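Local structure of L-ornithine N(5)-monooxygenase (Pseudomonas aeruginosa, 3S5W) at residues Val30-Gly35 with Gly57-Leu62; Leu45-Gln50 with Asp90-Arg95. The protein catalyses the FAD- and NADPH-dependent hydroxylation of L-ornithine to N(5)-hydroxy-L-ornithine, the first step towards the hydroxamate siderophore pyoverdin. All coordinates share one frame; numbering follows the deposited sequence.

Interaction 1: Val30-Gly35 with Gly57-Leu62; sequences VHDLIG and GALEVL
His31 and Leu62 meet across the first two parallel strands of the FAD-binding Rossmann-type fold, which helix 40-56 joins in a beta-alpha-beta crossover. The leucine methyl CD1 lies over one face of the imidazole, 3.9 Å from the ring centroid, a CH-pi contact displaced toward the CE1-NE2 rim. With CG of His31 beside its backbone N (chi1 -57°), the ring is carried alongside residues 60-62 and presents that face to Leu62. The Glu60 carboxylate approaches ND1 obliquely, its plane turned 26° from the ring, and OE1 stays 3.7 Å from ND1, too long for a hydrogen bond. Asp32 crosses Glu60 at about a right angle: OD2 takes the Glu60 amide on its anti lone pair, a nearly straight bond of 2.9 Å, while OD1 forms a salt bridge with Arg182. The carboxylate is thus held by both oxygens, and Leu59 CD2 packs beside it. On the buried side facing helix 40-56, Leu33 and Val61 lie side by side and point the same way, CD2 to CG1 at 3.8 Å. Regular parallel pairing begins here, since Leu62 N donates to Leu33 O at 3.0 Å and Gly35 N to Leu62 O at 2.8 Å. The irregularity before it, at Asp32, centres on one carbonyl: Glu60 O accepts from Asp32 N, in the carbonyl plane at 2.8 Å, and also from Leu33 N, tilted 27° from that plane at 3.3 Å.

Interaction 2: Leu45-Gln50 with Asp90-Arg95; sequences LAIALQ and DLVSLR
The Arg95 guanidinium lies against helix 40-56 with Ala48 CB over one face, 4.0 Å above the plane and offset toward the NH1 rim. Ile47 CG2 stands at the edge, near the plane, 3.5 Å from NH2. The arginine chain leaves its backbone extended, CG anti to N (chi1 -174°), and then bends at chi3 (64°), which turns the flat group onto the helix. Its polar partners lie beyond the two segments: NE forms a salt bridge with Glu51 OE1, and NH1 donates to Pro433 O at the start of helix 432-447. The apolar half of the contact is carried by Ile47, whose side chain crosses that of Val92 at about a right angle, with CD1 3.7 Å from Val92 CG1 and 4.0 Å from Leu91 CB. Here the crossover helix of the FAD-binding Rossmann-type unit packs on a loop shaped by an Asx turn. Asp90 OD1 receives Val92 N from above the carboxylate plane at 2.9 Å and Ser93 N on its syn lone pair at 2.8 Å. Ser93 OG donates to Asp90 OD2, which also accepts from Phe103 N.

Helix 40-56 is the common element: it connects the two strands paired in interaction 1 and supplies one partner of interaction 2. The contact centres are about 17 Å apart, yet they touch through the core, where Leu33 CD2 lies 3.9 Å from Leu49 CD1 and 4.2 Å from Leu45 CD2; Val61 CG1 is 4.2 Å from the same Leu49 methyl. Leu45 and Leu49 thus face the sheet while Ile47 and Ala48 meet residues 90-95. Both contacts lie on the same side of the chain's centre, and Gly35 and the side chain of Leu91 are each about 8 Å from FAD. The Leu91 side chain is also about 13 Å from bound N(5)-hydroxy-L-ornithine.

Interaction 1: Val30-Gly35 with Gly57-Leu62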
loop_
_atom_site.group_PDB
_atom_site.type_symbol
_atom_site.label_atom_id
_atom_site.label_comp_id
_atom_site.label_asym_id
_atom_site.label_seq_id
_atom_site.Cartn_x
_atom_site.Cartn_y
_atom_site.Cartn_z
ATOM N N VAL A 30 -25.242 1.312 -18.421
ATOM C CA VAL A 30 -23.847 1.124 -18.900
ATOM C C VAL A 30 -22.875 2.253 -18.480
ATOM O O VAL A 30 -22.961 3.390 -18.953
ATOM C CB VAL A 30 -23.745 0.819 -20.440
ATOM C CG1 VAL A 30 -22.297 0.680 -20.874
ATOM C CG2 VAL A 30 -24.463 -0.474 -20.785
ATOM N N HIS A 31 -21.937 1.919 -17.595
ATOM C CA HIS A 31 -20.999 2.925 -17.069
ATOM C C HIS A 31 -19.861 3.148 -18.033
ATOM O O HIS A 31 -19.540 2.277 -18.844
ATOM C CB HIS A 31 -20.494 2.519 -15.676
ATOM C CG HIS A 31 -21.601 2.308 -14.686
ATOM N ND1 HIS A 31 -22.225 3.350 -14.036
ATOM C CD2 HIS A 31 -22.228 1.178 -14.276
ATOM C CE1 HIS A 31 -23.178 2.872 -13.254
ATOM N NE2 HIS A 31 -23.194 1.555 -13.373
ATOM N N ASP A 32 -19.258 4.333 -17.959
ATOM C CA ASP A 32 -18.061 4.630 -18.732
ATOM C C ASP A 32 -16.819 4.006 -18.080
ATOM O O ASP A 32 -15.952 3.478 -18.776
ATOM C CB ASP A 32 -17.891 6.153 -18.908
ATOM C CG ASP A 32 -18.924 6.748 -19.869
ATOM O OD1 ASP A 32 -19.025 6.238 -21.005
ATOM O OD2 ASP A 32 -19.615 7.723 -19.498
ATOM N N LEU A 33 -16.760 4.070 -16.745
ATOM C CA LEU A 33 -15.631 3.537 -15.986
ATOM C C LEU A 33 -16.103 2.969 -14.680
ATOM O O LEU A 33 -16.884 3.598 -13.952
ATOM C CB LEU A 33 -14.588 4.646 -15.691
ATOM C CG LEU A 33 -13.310 4.210 -14.937
ATOM C CD1 LEU A 33 -12.351 3.379 -15.843
ATOM C CD2 LEU A 33 -12.610 5.441 -14.320
ATOM N N ILE A 34 -15.608 1.787 -14.360
ATOM C CA ILE A 34 -15.706 1.294 -13.004
ATOM C C ILE A 34 -14.285 1.057 -12.481
ATOM O O ILE A 34 -13.443 0.554 -13.205
ATOM C CB ILE A 34 -16.571 0.003 -12.894
ATOM C CG1 ILE A 34 -17.993 0.289 -13.392
ATOM C CG2 ILE A 34 -16.609 -0.536 -11.431
ATOM C CD1 ILE A 34 -18.926 -0.940 -13.300
ATOM N N GLY A 35 -14.061 1.431 -11.219
ATOM C CA GLY A 35 -12.786 1.202 -10.560
ATOM C C GLY A 35 -12.896 0.196 -9.446
ATOM O O GLY A 35 -13.862 0.198 -8.689
ATOM N N GLY A 57 -16.645 16.802 -21.167
ATOM C CA GLY A 57 -17.892 16.119 -20.795
ATOM C C GLY A 57 -17.763 15.198 -19.588
ATOM O O GLY A 57 -16.799 14.446 -19.487
ATOM N N ALA A 58 -18.718 15.260 -18.665
ATOM C CA ALA A 58 -18.715 14.387 -17.487
ATOM C C ALA A 58 -18.916 12.943 -17.923
ATOM O O ALA A 58 -19.738 12.673 -18.803
ATOM C CB ALA A 58 -19.795 14.795 -16.512
ATOM N N LEU A 59 -18.158 12.018 -17.337
ATOM C CA LEU A 59 -18.335 10.583 -17.612
ATOM C C LEU A 59 -19.199 9.940 -16.541
ATOM O O LEU A 59 -19.404 10.523 -15.477
ATOM C CB LEU A 59 -16.989 9.854 -17.725
ATOM C CG LEU A 59 -16.052 10.203 -18.884
ATOM C CD1 LEU A 59 -14.717 9.510 -18.714
ATOM C CD2 LEU A 59 -16.649 9.871 -20.260
ATOM N N GLU A 60 -19.725 8.752 -16.834
ATOM C CA GLU A 60 -20.510 7.981 -15.875
ATOM C C GLU A 60 -19.589 6.996 -15.141
ATOM O O GLU A 60 -19.232 5.949 -15.690
ATOM C CB GLU A 60 -21.651 7.239 -16.591
ATOM C CG GLU A 60 -22.975 8.014 -16.604
ATOM C CD GLU A 60 -23.775 7.808 -15.325
ATOM O OE1 GLU A 60 -23.731 6.688 -14.770
ATOM O OE2 GLU A 60 -24.448 8.761 -14.873
ATOM N N VAL A 61 -19.218 7.331 -13.901
ATOM C CA VAL A 61 -18.115 6.634 -13.210
ATOM C C VAL A 61 -18.506 6.098 -11.818
ATOM O O VAL A 61 -19.214 6.765 -11.070
ATOM C CB VAL A 61 -16.827 7.553 -13.141
ATOM C CG1 VAL A 61 -15.680 6.851 -12.474
ATOM C CG2 VAL A 61 -16.394 8.000 -14.541
ATOM N N LEU A 62 -18.046 4.892 -11.495
ATOM C CA LEU A 62 -18.166 4.326 -10.145
ATOM C C LEU A 62 -16.836 3.767 -9.638
ATOM O O LEU A 62 -16.098 3.120 -10.387
ATOM C CB LEU A 62 -19.182 3.181 -10.087
ATOM C CG LEU A 62 -20.680 3.446 -10.266
ATOM C CD1 LEU A 62 -21.406 2.102 -10.162
ATOM C CD2 LEU A 62 -21.194 4.395 -9.222
#

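Interaction 2: Leu45-Gln50 with Asp90-Arg95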
loop_
_atom_site.group_PDB
_atom_site.type_symbol
_atom_site.label_atom_id
_atom_site.label_comp_id
_atom_site.label_asym_id
_atom_site.label_seq_id
_atom_site.Cartn_x
_atom_site.Cartn_y
_atom_site.Cartn_z
ATOM N N LEU A 45 -7.516 9.719 -9.286
ATOM C CA LEU A 45 -8.152 9.584 -10.595
ATOM C C LEU A 45 -9.548 10.275 -10.686
ATOM O O LEU A 45 -9.817 10.967 -11.674
ATOM C CB LEU A 45 -8.242 8.113 -10.992
ATOM C CG LEU A 45 -8.911 7.814 -12.349
ATOM C CD1 LEU A 45 -8.128 8.498 -13.479
ATOM C CD2 LEU A 45 -8.877 6.307 -12.522
ATOM N N ALA A 46 -10.397 10.113 -9.672
ATOM C CA ALA A 46 -11.711 10.771 -9.617
ATOM C C ALA A 46 -11.564 12.301 -9.709
ATOM O O ALA A 46 -12.353 13.001 -10.402
ATOM C CB ALA A 46 -12.447 10.393 -8.301
ATOM N N ILE A 47 -10.559 12.827 -9.007
ATOM C CA ILE A 47 -10.255 14.263 -9.088
ATOM C C ILE A 47 -9.858 14.676 -10.502
ATOM O O ILE A 47 -10.359 15.686 -11.034
ATOM C CB ILE A 47 -9.120 14.677 -8.108
ATOM C CG1 ILE A 47 -9.535 14.408 -6.671
ATOM C CG2 ILE A 47 -8.720 16.143 -8.319
ATOM C CD1 ILE A 47 -8.348 14.429 -5.675
ATOM N N ALA A 48 -8.953 13.918 -11.112
ATOM C CA ALA A 48 -8.462 14.281 -12.438
ATOM C C ALA A 48 -9.596 14.191 -13.489
ATOM O O ALA A 48 -9.675 15.033 -14.412
ATOM C CB ALA A 48 -7.317 13.406 -12.823
ATOM N N LEU A 49 -10.470 13.201 -13.318
ATOM C CA LEU A 49 -11.680 13.060 -14.169
ATOM C C LEU A 49 -12.599 14.253 -14.027
ATOM O O LEU A 49 -13.062 14.792 -15.041
ATOM C CB LEU A 49 -12.452 11.764 -13.874
ATOM C CG LEU A 49 -11.771 10.456 -14.261
ATOM C CD1 LEU A 49 -12.492 9.253 -13.647
ATOM C CD2 LEU A 49 -11.604 10.324 -15.759
ATOM N N GLN A 50 -12.836 14.679 -12.784
ATOM C CA GLN A 50 -13.645 15.874 -12.492
ATOM C C GLN A 50 -13.079 17.171 -13.112
ATOM O O GLN A 50 -13.861 18.025 -13.581
ATOM C CB GLN A 50 -13.900 16.036 -10.982
ATOM C CG GLN A 50 -14.580 17.352 -10.608
ATOM C CD GLN A 50 -14.888 17.470 -9.131
ATOM O OE1 GLN A 50 -16.019 17.234 -8.702
ATOM N NE2 GLN A 50 -13.884 17.826 -8.340
ATOM N N ASP A 90 0.680 15.257 -2.082
ATOM C CA ASP A 90 -0.713 14.921 -1.805
ATOM C C ASP A 90 -1.407 14.464 -3.112
ATOM O O ASP A 90 -0.757 14.214 -4.091
ATOM C CB ASP A 90 -1.398 16.153 -1.176
ATOM C CG ASP A 90 -1.478 17.333 -2.139
ATOM O OD1 ASP A 90 -1.383 17.092 -3.353
ATOM O OD2 ASP A 90 -1.612 18.513 -1.700
ATOM N N LEU A 91 -2.728 14.345 -3.126
ATOM C CA LEU A 91 -3.415 13.766 -4.317
ATOM C C LEU A 91 -3.412 14.632 -5.604
ATOM O O LEU A 91 -3.758 14.127 -6.674
ATOM C CB LEU A 91 -4.864 13.431 -3.958
ATOM C CG LEU A 91 -5.058 12.344 -2.880
ATOM C CD1 LEU A 91 -6.520 12.097 -2.546
ATOM C CD2 LEU A 91 -4.415 11.090 -3.318
ATOM N N VAL A 92 -3.005 15.901 -5.501
ATOM C CA VAL A 92 -3.218 16.868 -6.598
ATOM C C VAL A 92 -2.060 17.778 -6.960
ATOM O O VAL A 92 -1.907 18.158 -8.130
ATOM C CB VAL A 92 -4.467 17.800 -6.352
ATOM C CG1 VAL A 92 -5.735 17.007 -6.218
ATOM C CG2 VAL A 92 -4.284 18.678 -5.095
ATOM N N SER A 93 -1.274 18.166 -5.946
ATOM C CA SER A 93 -0.408 19.340 -6.062
ATOM C C SER A 93 0.651 19.278 -7.149
ATOM O O SER A 93 0.961 20.306 -7.758
ATOM C CB SER A 93 0.185 19.744 -4.701
ATOM O OG SER A 93 -0.859 20.252 -3.878
ATOM N N LEU A 94 1.226 18.102 -7.398
ATOM C CA LEU A 94 2.220 17.993 -8.482
ATOM C C LEU A 94 1.633 18.323 -9.862
ATOM O O LEU A 94 2.369 18.659 -10.781
ATOM C CB LEU A 94 2.872 16.611 -8.506
ATOM C CG LEU A 94 3.766 16.259 -7.319
ATOM C CD1 LEU A 94 4.606 15.020 -7.626
ATOM C CD2 LEU A 94 4.665 17.439 -6.997
ATOM N N ARG A 95 0.313 18.168 -9.991
ATOM C CA ARG A 95 -0.400 18.526 -11.222
ATOM C C ARG A 95 -1.000 19.922 -11.131
ATOM O O ARG A 95 -0.849 20.712 -12.046
ATOM C CB ARG A 95 -1.545 17.541 -11.504
ATOM C CG ARG A 95 -2.232 17.780 -12.878
ATOM C CD ARG A 95 -3.455 16.865 -13.070
ATOM N NE ARG A 95 -4.504 17.132 -12.103
ATOM C CZ ARG A 95 -4.831 16.311 -11.111
ATOM N NH1 ARG A 95 -4.182 15.162 -10.960
ATOM N NH2 ARG A 95 -5.793 16.637 -10.260
#